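Putative antibiotic biosynthesis monooxygenase (PDB 3KKF) is a putative monooxygenase of the antibiotic biosynthesis monooxygenase family that binds calcium and whose substrate is unknown. Local coordinates at residues G39-A45 and T56-A62. Residues are numbered along the deposited sequence.
Sequences GVLVLYA and TILEIYA. With CA (calcium ion), chain C.
Six backbone hydrogen bonds zip Gly-39 to Ala-45 against Thr-56 to Ala-62 as antiparallel neighbours, the strand axes 4.4 Å apart at 172°. Tyr-44 and Leu-58 exchange a reciprocal pair, N to O 2.9 Å each way. Ile-60 N gives to Val-42 O (2.9 Å), while Ile-60 O accepts both Leu-41 N (2.9 Å) and Val-42 N (3.2 Å): a classic beta bulge, with Leu-41 at phi/psi -87/-39° as the extra residue. Beyond it, Ala-62 N reaches Gly-39 O (2.8 Å), and Ala-62 O binds a calcium ion at 2.3 Å, which is also bound by Gly-1, Asn-4, Asn-5 and two waters. Val-40/Tyr-61, Leu-43/Glu-59 and Ala-45/Ile-57 are the non-hydrogen-bonded pairs. Their side chains share the face beneath helices 19-36 and 64-71, where Tyr-61 OH donates to Glu-59 OE1 (2.7 Å) and Glu-59 OE2 meets Arg-8 and Ser-10. Leu-43, an mt rotamer, brings CD2 to 3.6 Å from Tyr-61 OH; Ala-45 CB lies 3.8 Å from Ile-57 CG1. Across the other face, Val-42 CG1 packs on Ile-60 CD1 (3.8 Å) and Tyr-44 CB on Leu-58 CB (4.3 Å), while the t rotamer of Tyr-44 swings its ring away from Leu-58. Leu-41 CD1 approaches Ile-60 CG2 (4.1 Å). Tyr-44 of the second subunit packs on Leu-58 and Ile-60, so this face joins the dimer interface. The pair forms a bulged beta hairpin within a four-stranded antiparallel sheet, helices on one face and a partner subunit on the other, as in the dimeric alpha-beta barrel fold.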
loop_
_atom_site.group_PDB
_atom_site.type_symbol
_atom_site.label_atom_id
_atom_site.label_comp_id
_atom_site.label_asym_id
_atom_site.label_seq_id
_atom_site.Cartn_x
_atom_site.Cartn_y
_atom_site.Cartn_z
ATOM N N GLY A 39 2.638 17.829 -4.957
ATOM C CA GLY A 39 1.998 16.823 -5.792
ATOM C C GLY A 39 2.318 15.382 -5.439
ATOM O O GLY A 39 1.739 14.475 -5.994
ATOM N N VAL A 40 3.283 15.171 -4.548
ATOM C CA VAL A 40 3.572 13.813 -4.015
ATOM C C VAL A 40 2.712 13.700 -2.753
ATOM O O VAL A 40 2.996 14.352 -1.730
ATOM C CB VAL A 40 5.069 13.583 -3.715
ATOM C CG1 VAL A 40 5.264 12.239 -2.979
ATOM C CG2 VAL A 40 5.908 13.651 -4.996
ATOM N N LEU A 41 1.641 12.908 -2.826
ATOM C CA LEU A 41 0.687 12.785 -1.719
ATOM C C LEU A 41 1.114 11.726 -0.714
ATOM O O LEU A 41 0.931 11.909 0.493
ATOM C CB LEU A 41 -0.748 12.584 -2.242
ATOM C CG LEU A 41 -1.234 13.649 -3.257
ATOM C CD1 LEU A 41 -2.659 13.366 -3.686
ATOM C CD2 LEU A 41 -1.129 15.057 -2.706
ATOM N N VAL A 42 1.660 10.608 -1.203
ATOM C CA VAL A 42 2.339 9.664 -0.300
ATOM C C VAL A 42 3.279 8.782 -1.093
ATOM O O VAL A 42 3.022 8.458 -2.253
ATOM C CB VAL A 42 1.336 8.769 0.553
ATOM C CG1 VAL A 42 0.866 7.503 -0.217
ATOM C CG2 VAL A 42 1.942 8.397 1.921
ATOM N N LEU A 43 4.371 8.397 -0.443
ATOM C CA LEU A 43 5.287 7.342 -0.896
ATOM C C LEU A 43 5.418 6.499 0.383
ATOM O O LEU A 43 6.233 6.819 1.274
ATOM C CB LEU A 43 6.634 7.858 -1.376
ATOM C CG LEU A 43 6.567 8.788 -2.592
ATOM C CD1 LEU A 43 7.895 9.529 -2.848
ATOM C CD2 LEU A 43 6.108 8.016 -3.855
ATOM N N TYR A 44 4.575 5.482 0.532
ATOM C CA TYR A 44 4.508 4.665 1.739
ATOM C C TYR A 44 5.187 3.323 1.470
ATOM O O TYR A 44 4.592 2.409 0.882
ATOM C CB TYR A 44 3.063 4.486 2.230
ATOM C CG TYR A 44 2.980 3.921 3.634
ATOM C CD1 TYR A 44 2.970 4.763 4.760
ATOM C CD2 TYR A 44 2.941 2.559 3.854
ATOM C CE1 TYR A 44 2.902 4.235 6.056
ATOM C CE2 TYR A 44 2.879 2.040 5.147
ATOM C CZ TYR A 44 2.853 2.875 6.221
ATOM O OH TYR A 44 2.774 2.314 7.467
ATOM N N ALA A 45 6.467 3.222 1.866
ATOM C CA ALA A 45 7.276 2.035 1.632
ATOM C C ALA A 45 7.231 1.094 2.813
ATOM O O ALA A 45 7.276 1.531 3.954
ATOM C CB ALA A 45 8.748 2.445 1.328
ATOM N N THR A 56 7.675 -2.969 -0.995
ATOM C CA THR A 56 6.528 -2.496 -1.756
ATOM C C THR A 56 6.285 -1.052 -1.376
ATOM O O THR A 56 6.299 -0.713 -0.172
ATOM C CB THR A 56 5.276 -3.337 -1.475
ATOM O OG1 THR A 56 5.439 -4.628 -2.022
ATOM C CG2 THR A 56 4.011 -2.728 -2.130
ATOM N N ILE A 57 6.089 -0.184 -2.371
ATOM C CA ILE A 57 5.787 1.200 -2.113
ATOM C C ILE A 57 4.403 1.547 -2.690
ATOM O O ILE A 57 4.158 1.357 -3.888
ATOM C CB ILE A 57 6.846 2.179 -2.740
ATOM C CG1 ILE A 57 8.279 1.729 -2.419
ATOM C CG2 ILE A 57 6.601 3.627 -2.258
ATOM C CD1 ILE A 57 9.323 2.611 -2.975
ATOM N N LEU A 58 3.517 2.049 -1.834
ATOM C CA LEU A 58 2.254 2.638 -2.286
ATOM C C LEU A 58 2.569 4.089 -2.629
ATOM O O LEU A 58 3.010 4.875 -1.802
ATOM C CB LEU A 58 1.187 2.583 -1.196
ATOM C CG LEU A 58 -0.137 3.307 -1.530
ATOM C CD1 LEU A 58 -0.881 2.757 -2.767
ATOM C CD2 LEU A 58 -1.054 3.292 -0.310
ATOM N N GLU A 59 2.383 4.412 -3.893
ATOM C CA GLU A 59 2.663 5.753 -4.461
ATOM C C GLU A 59 1.380 6.427 -4.838
ATOM O O GLU A 59 0.589 5.846 -5.579
ATOM C CB GLU A 59 3.476 5.633 -5.754
ATOM C CG GLU A 59 4.718 4.774 -5.710
ATOM C CD GLU A 59 5.243 4.524 -7.145
ATOM O OE1 GLU A 59 5.831 5.436 -7.759
ATOM O OE2 GLU A 59 5.038 3.394 -7.658
ATOM N N ILE A 60 1.156 7.649 -4.340
ATOM C CA ILE A 60 -0.028 8.416 -4.743
ATOM C C ILE A 60 0.472 9.820 -5.138
ATOM O O ILE A 60 1.091 10.526 -4.303
ATOM C CB ILE A 60 -1.114 8.520 -3.649
ATOM C CG1 ILE A 60 -1.557 7.134 -3.171
ATOM C CG2 ILE A 60 -2.281 9.341 -4.177
ATOM C CD1 ILE A 60 -2.527 7.142 -1.966
ATOM N N TYR A 61 0.261 10.177 -6.407
ATOM C CA TYR A 61 0.611 11.478 -6.935
ATOM C C TYR A 61 -0.670 12.224 -7.255
ATOM O O TYR A 61 -1.684 11.622 -7.617
ATOM C CB TYR A 61 1.468 11.349 -8.215
ATOM C CG TYR A 61 2.695 10.492 -8.033
ATOM C CD1 TYR A 61 3.864 11.032 -7.551
ATOM C CD2 TYR A 61 2.670 9.119 -8.291
ATOM C CE1 TYR A 61 5.002 10.241 -7.343
ATOM C CE2 TYR A 61 3.774 8.331 -8.107
ATOM C CZ TYR A 61 4.943 8.889 -7.618
ATOM O OH TYR A 61 6.047 8.116 -7.417
ATOM N N ALA A 62 -0.650 13.554 -7.134
ATOM C CA ALA A 62 -1.855 14.348 -7.409
ATOM C C ALA A 62 -2.395 14.140 -8.825
ATOM O O ALA A 62 -3.604 14.193 -9.044
ATOM C CB ALA A 62 -1.572 15.827 -7.178
HETATM CA CA CA C . -5.659 14.792 -8.120
HETATM O O HOH W 1 -4.970 16.908 -8.975
HETATM O O HOH W 2 -5.072 15.837 -6.063
#